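Glutathione s-transferase III (Zea mays, PDB 1AW9) probably catalyses the conjugation of glutathione to electrophilic compounds, including certain herbicides, as a maize phi-class glutathione transferase. Local coordinates at residues 137-142 with 181-186; 170-175 with 191-196. All blocks are in the same frame, centred on the assembly; numbering follows the deposited sequence.

Contact 1: residues 137-142 with 181-186; sequences EQLAKV and AGLVAA. With CD (cadmium ion), chain D.
Leu183 comes down on helix 129-152 with its forked end, and each methyl meets a different residue of that helix. CD2 rests on the CB of Ala140 at 3.9 Å, while CD1 lies 4.1 Å from CD2 of Leu139, the two leucine side chains running at a slant to one another. The backbones are closest at the same place, the CA atoms of Ala140 and Leu183 being 6.1 Å apart. Leu183 sets its CG opposite its own carbonyl carbon (chi1 -67°), which carries the fork across to the neighbouring helix; on the other side it is the CB of Leu139 that points at the short helix 182-185. The contact is small and wholly apolar, a local packing of that short helix against one of the long helices of the all-helical C-terminal domain of the glutathione transferase fold. Leu139 also touches Phe106 and Leu113 of helix 92-122 and Leu175 of helix 169-176, and is the buried member of the trio.

Glu137, one turn before Lys141, points away from helix 182-185. Its extended side chain brings both carboxylate oxygens to a cadmium ion, OE2 at 2.5 Å and OE1 at 2.7 Å, and a water and Asp133 of the second subunit also bind the metal. Lys141 folds back along its helix, and its NZ donates to the backbone O of Glu137 at 2.9 Å. That oxygen also accepts from the backbone N of Lys141, the two donors arriving from opposite faces of its carbonyl plane.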
# COMPACT_ATOMS: atom_id res chain seq x y z
N GLU A 137 1.18 -17.05 -0.98
CA GLU A 137 -0.05 -17.64 -0.52
C GLU A 137 -1.11 -17.71 -1.59
O GLU A 137 -1.84 -18.70 -1.70
CB GLU A 137 -0.56 -16.85 0.63
CG GLU A 137 -1.76 -17.49 1.16
CD GLU A 137 -2.38 -16.69 2.22
OE1 GLU A 137 -1.72 -15.76 2.75
OE2 GLU A 137 -3.55 -17.00 2.52
N GLN A 138 -1.23 -16.63 -2.37
CA GLN A 138 -2.18 -16.58 -3.46
C GLN A 138 -1.81 -17.61 -4.53
O GLN A 138 -2.69 -18.29 -5.06
CB GLN A 138 -2.26 -15.16 -4.03
CG GLN A 138 -3.02 -14.23 -3.10
CD GLN A 138 -3.14 -12.80 -3.58
OE1 GLN A 138 -2.62 -12.42 -4.63
NE2 GLN A 138 -3.86 -12.02 -2.83
N LEU A 139 -0.52 -17.74 -4.84
CA LEU A 139 -0.03 -18.72 -5.83
C LEU A 139 -0.28 -20.10 -5.27
O LEU A 139 -0.71 -20.96 -6.01
CB LEU A 139 1.46 -18.55 -6.13
CG LEU A 139 2.01 -19.34 -7.33
CD1 LEU A 139 1.18 -19.09 -8.63
CD2 LEU A 139 3.46 -19.03 -7.55
N ALA A 140 -0.04 -20.31 -3.98
CA ALA A 140 -0.32 -21.62 -3.35
C ALA A 140 -1.78 -22.05 -3.59
O ALA A 140 -2.02 -23.19 -4.00
CB ALA A 140 -0.05 -21.58 -1.84
N LYS A 141 -2.75 -21.17 -3.31
CA LYS A 141 -4.16 -21.49 -3.54
C LYS A 141 -4.41 -21.80 -5.01
O LYS A 141 -5.20 -22.68 -5.36
CB LYS A 141 -5.08 -20.34 -3.14
CG LYS A 141 -4.79 -19.72 -1.83
CD LYS A 141 -5.06 -20.67 -0.70
CE LYS A 141 -4.40 -20.18 0.58
NZ LYS A 141 -2.89 -20.26 0.48
N VAL A 142 -3.80 -21.01 -5.88
CA VAL A 142 -3.91 -21.20 -7.32
C VAL A 142 -3.34 -22.58 -7.69
O VAL A 142 -4.00 -23.34 -8.42
CB VAL A 142 -3.20 -20.04 -8.11
CG1 VAL A 142 -3.01 -20.39 -9.61
CG2 VAL A 142 -4.02 -18.80 -8.01
N ALA A 181 10.47 -22.31 -4.57
CA ALA A 181 10.34 -23.41 -5.51
C ALA A 181 9.45 -24.49 -4.89
O ALA A 181 8.76 -25.22 -5.60
CB ALA A 181 11.71 -23.97 -5.86
N GLY A 182 9.41 -24.57 -3.56
CA GLY A 182 8.57 -25.56 -2.90
C GLY A 182 7.09 -25.55 -3.24
O GLY A 182 6.42 -26.57 -3.10
N LEU A 183 6.55 -24.42 -3.68
CA LEU A 183 5.13 -24.33 -4.01
C LEU A 183 4.81 -25.35 -5.10
O LEU A 183 3.73 -25.94 -5.12
CB LEU A 183 4.78 -22.90 -4.46
CG LEU A 183 4.89 -21.83 -3.36
CD1 LEU A 183 4.90 -20.44 -3.95
CD2 LEU A 183 3.78 -22.00 -2.35
N VAL A 184 5.78 -25.56 -5.98
CA VAL A 184 5.62 -26.51 -7.07
C VAL A 184 5.98 -27.91 -6.61
O VAL A 184 5.20 -28.85 -6.79
CB VAL A 184 6.51 -26.14 -8.29
CG1 VAL A 184 6.62 -27.32 -9.28
CG2 VAL A 184 5.95 -24.91 -8.98
N ALA A 185 7.13 -28.03 -5.98
CA ALA A 185 7.60 -29.32 -5.54
C ALA A 185 6.64 -30.06 -4.61
O ALA A 185 6.43 -31.26 -4.73
CB ALA A 185 8.97 -29.19 -4.89
N ALA A 186 5.99 -29.32 -3.73
CA ALA A 186 5.11 -29.92 -2.76
C ALA A 186 3.81 -30.40 -3.33
O ALA A 186 2.98 -30.95 -2.60
CB ALA A 186 4.85 -28.92 -1.67
CD CD D . -3.54 -15.84 4.70
O HOH W 1 -5.08 -15.26 3.79

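Contact 2: residues 170-175 with 191-196; sequences SYLLYL and KAWWEA
The helical segments 170-175 and 191-196 cross steeply, with 109° between their N-to-C directions and their axes 11.1 Å apart at closest approach. The CA atoms of Leu172 and Trp194 mark the nearest backbone approach, and the rather wide separation is bridged by the indole of Trp194. Leu172 lies over one face of that indole: its CB sits 3.7 Å from the centroid of the six-membered ring, 21° off the normal, in a CH-pi contact. The two side chains run alongside each other, pointing opposite ways, and CD1 of Leu172 packs tightly on CE3 of Trp194 at 3.3 Å. With its CG anti to the backbone N (chi1 163°), Trp194 sends the benzo end of the indole on to Leu173, where CH2 comes 3.5 Å from the backbone N and 3.9 Å from CB.

The same CD1 of Leu172 also meets Trp193, 3.7 Å from its CZ3, the leucine lying roughly perpendicular to this second tryptophan. Trp193 is held from elsewhere as well: its NE1 donates to Asp165, and its ring makes an edge-to-face stack with His168. A leucine in place of Trp194 would probably leave the CB of Leu172 without an aromatic face to rest on and open a gap beside Leu173.

Beyond the pair, Ser170 OG bonds to the backbone O of Pro12, a residue probably involved in binding glutathione. Helix 169-176 thus has helix 188-199 on one flank and the start of helix 12-23 on another, consistent with its place in the helical C-terminal domain, where it faces the thioredoxin-like N-terminal domain, as in other glutathione transferases.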
# COMPACT_ATOMS: atom_id res chain seq x y z
N SER A 170 8.48 -20.48 -18.67
CA SER A 170 9.52 -19.56 -18.22
C SER A 170 9.36 -19.17 -16.78
O SER A 170 10.33 -19.13 -16.05
CB SER A 170 9.64 -18.32 -19.10
OG SER A 170 8.50 -17.52 -19.05
N TYR A 171 8.12 -18.93 -16.34
CA TYR A 171 7.91 -18.58 -14.96
C TYR A 171 8.06 -19.74 -14.00
O TYR A 171 8.53 -19.54 -12.88
CB TYR A 171 6.63 -17.78 -14.77
CG TYR A 171 6.90 -16.29 -14.92
CD1 TYR A 171 7.35 -15.53 -13.84
CD2 TYR A 171 6.72 -15.63 -16.15
CE1 TYR A 171 7.61 -14.17 -13.97
CE2 TYR A 171 6.98 -14.26 -16.28
CZ TYR A 171 7.42 -13.55 -15.18
OH TYR A 171 7.66 -12.19 -15.29
N LEU A 172 7.76 -20.97 -14.43
CA LEU A 172 7.96 -22.14 -13.57
C LEU A 172 9.48 -22.29 -13.38
O LEU A 172 9.97 -22.58 -12.28
CB LEU A 172 7.37 -23.40 -14.21
CG LEU A 172 5.87 -23.65 -14.05
CD1 LEU A 172 5.56 -24.90 -14.81
CD2 LEU A 172 5.44 -23.80 -12.59
N LEU A 173 10.21 -22.07 -14.47
CA LEU A 173 11.67 -22.14 -14.48
C LEU A 173 12.25 -21.17 -13.46
O LEU A 173 13.01 -21.55 -12.58
CB LEU A 173 12.20 -21.84 -15.90
CG LEU A 173 13.67 -22.04 -16.21
CD1 LEU A 173 14.50 -20.85 -15.76
CD2 LEU A 173 14.19 -23.33 -15.58
N TYR A 174 11.88 -19.90 -13.55
CA TYR A 174 12.40 -18.91 -12.61
C TYR A 174 11.96 -19.17 -11.17
O TYR A 174 12.76 -19.02 -10.26
CB TYR A 174 12.04 -17.49 -13.07
CG TYR A 174 12.92 -17.02 -14.19
CD1 TYR A 174 12.85 -17.60 -15.45
CD2 TYR A 174 13.86 -16.00 -13.99
CE1 TYR A 174 13.69 -17.19 -16.49
CE2 TYR A 174 14.70 -15.58 -15.03
CZ TYR A 174 14.61 -16.17 -16.28
OH TYR A 174 15.39 -15.72 -17.32
N LEU A 175 10.70 -19.57 -10.98
CA LEU A 175 10.18 -19.89 -9.65
C LEU A 175 11.06 -20.97 -9.01
O LEU A 175 11.32 -20.91 -7.80
CB LEU A 175 8.78 -20.46 -9.75
CG LEU A 175 7.57 -19.76 -9.16
CD1 LEU A 175 6.55 -20.85 -8.86
CD2 LEU A 175 7.91 -19.05 -7.86
N LYS A 191 4.28 -30.87 -9.81
CA LYS A 191 5.69 -31.25 -9.93
C LYS A 191 5.97 -32.18 -11.14
O LYS A 191 6.88 -31.91 -11.94
CB LYS A 191 6.15 -31.90 -8.63
CG LYS A 191 7.61 -32.19 -8.58
CD LYS A 191 7.92 -32.74 -7.22
CE LYS A 191 9.27 -33.41 -7.16
NZ LYS A 191 9.25 -34.72 -7.89
N ALA A 192 5.20 -33.26 -11.27
CA ALA A 192 5.36 -34.18 -12.40
C ALA A 192 5.16 -33.40 -13.71
O ALA A 192 5.98 -33.46 -14.63
CB ALA A 192 4.32 -35.26 -12.29
N TRP A 193 4.06 -32.65 -13.78
CA TRP A 193 3.72 -31.84 -14.94
C TRP A 193 4.86 -30.91 -15.32
O TRP A 193 5.21 -30.79 -16.49
CB TRP A 193 2.46 -31.04 -14.65
CG TRP A 193 2.14 -29.95 -15.62
CD1 TRP A 193 1.70 -30.10 -16.90
CD2 TRP A 193 2.09 -28.54 -15.34
NE1 TRP A 193 1.36 -28.87 -17.43
CE2 TRP A 193 1.58 -27.90 -16.49
CE3 TRP A 193 2.41 -27.76 -14.21
CZ2 TRP A 193 1.38 -26.50 -16.55
CZ3 TRP A 193 2.21 -26.36 -14.28
CH2 TRP A 193 1.70 -25.76 -15.44
N TRP A 194 5.46 -30.26 -14.33
CA TRP A 194 6.60 -29.35 -14.54
C TRP A 194 7.82 -30.12 -15.00
O TRP A 194 8.55 -29.68 -15.88
CB TRP A 194 6.93 -28.62 -13.23
CG TRP A 194 8.27 -27.97 -13.20
CD1 TRP A 194 9.22 -28.12 -12.23
CD2 TRP A 194 8.82 -27.08 -14.19
NE1 TRP A 194 10.34 -27.37 -12.55
CE2 TRP A 194 10.12 -26.73 -13.74
CE3 TRP A 194 8.35 -26.56 -15.40
CZ2 TRP A 194 10.97 -25.87 -14.48
CZ3 TRP A 194 9.20 -25.70 -16.15
CH2 TRP A 194 10.49 -25.37 -15.67
N GLU A 195 8.07 -31.27 -14.40
CA GLU A 195 9.21 -32.04 -14.80
C GLU A 195 9.06 -32.56 -16.20
O GLU A 195 10.05 -32.67 -16.93
CB GLU A 195 9.47 -33.13 -13.81
CG GLU A 195 10.13 -32.51 -12.64
CD GLU A 195 10.29 -33.45 -11.50
OE1 GLU A 195 9.53 -34.45 -11.42
OE2 GLU A 195 11.17 -33.16 -10.65
N ALA A 196 7.83 -32.82 -16.60
CA ALA A 196 7.60 -33.25 -17.97
C ALA A 196 7.94 -32.10 -18.92
O ALA A 196 8.54 -32.32 -19.98
CB ALA A 196 6.17 -33.65 -18.16

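In the fold
Both contacts belong to the helical C-terminal domain, with centres 12 Å apart on the same side of the chain's centre. Their segments alternate in sequence: 137-142, 170-175, 181-186, then 191-196. Helices 169-176, 182-185 and 188-199 follow one another, so the short middle helix of contact 1 falls between the two partners of contact 2. Val184 joins the pair directly, its CG2 lying 3.8 Å from CD2 of Leu172, and it also touches Trp194. Apolar contacts thus lead from the cadmium-bearing helix 129-152, near a second subunit, inward to helix 169-176, which adjoins the probable glutathione site of the N-terminal domain.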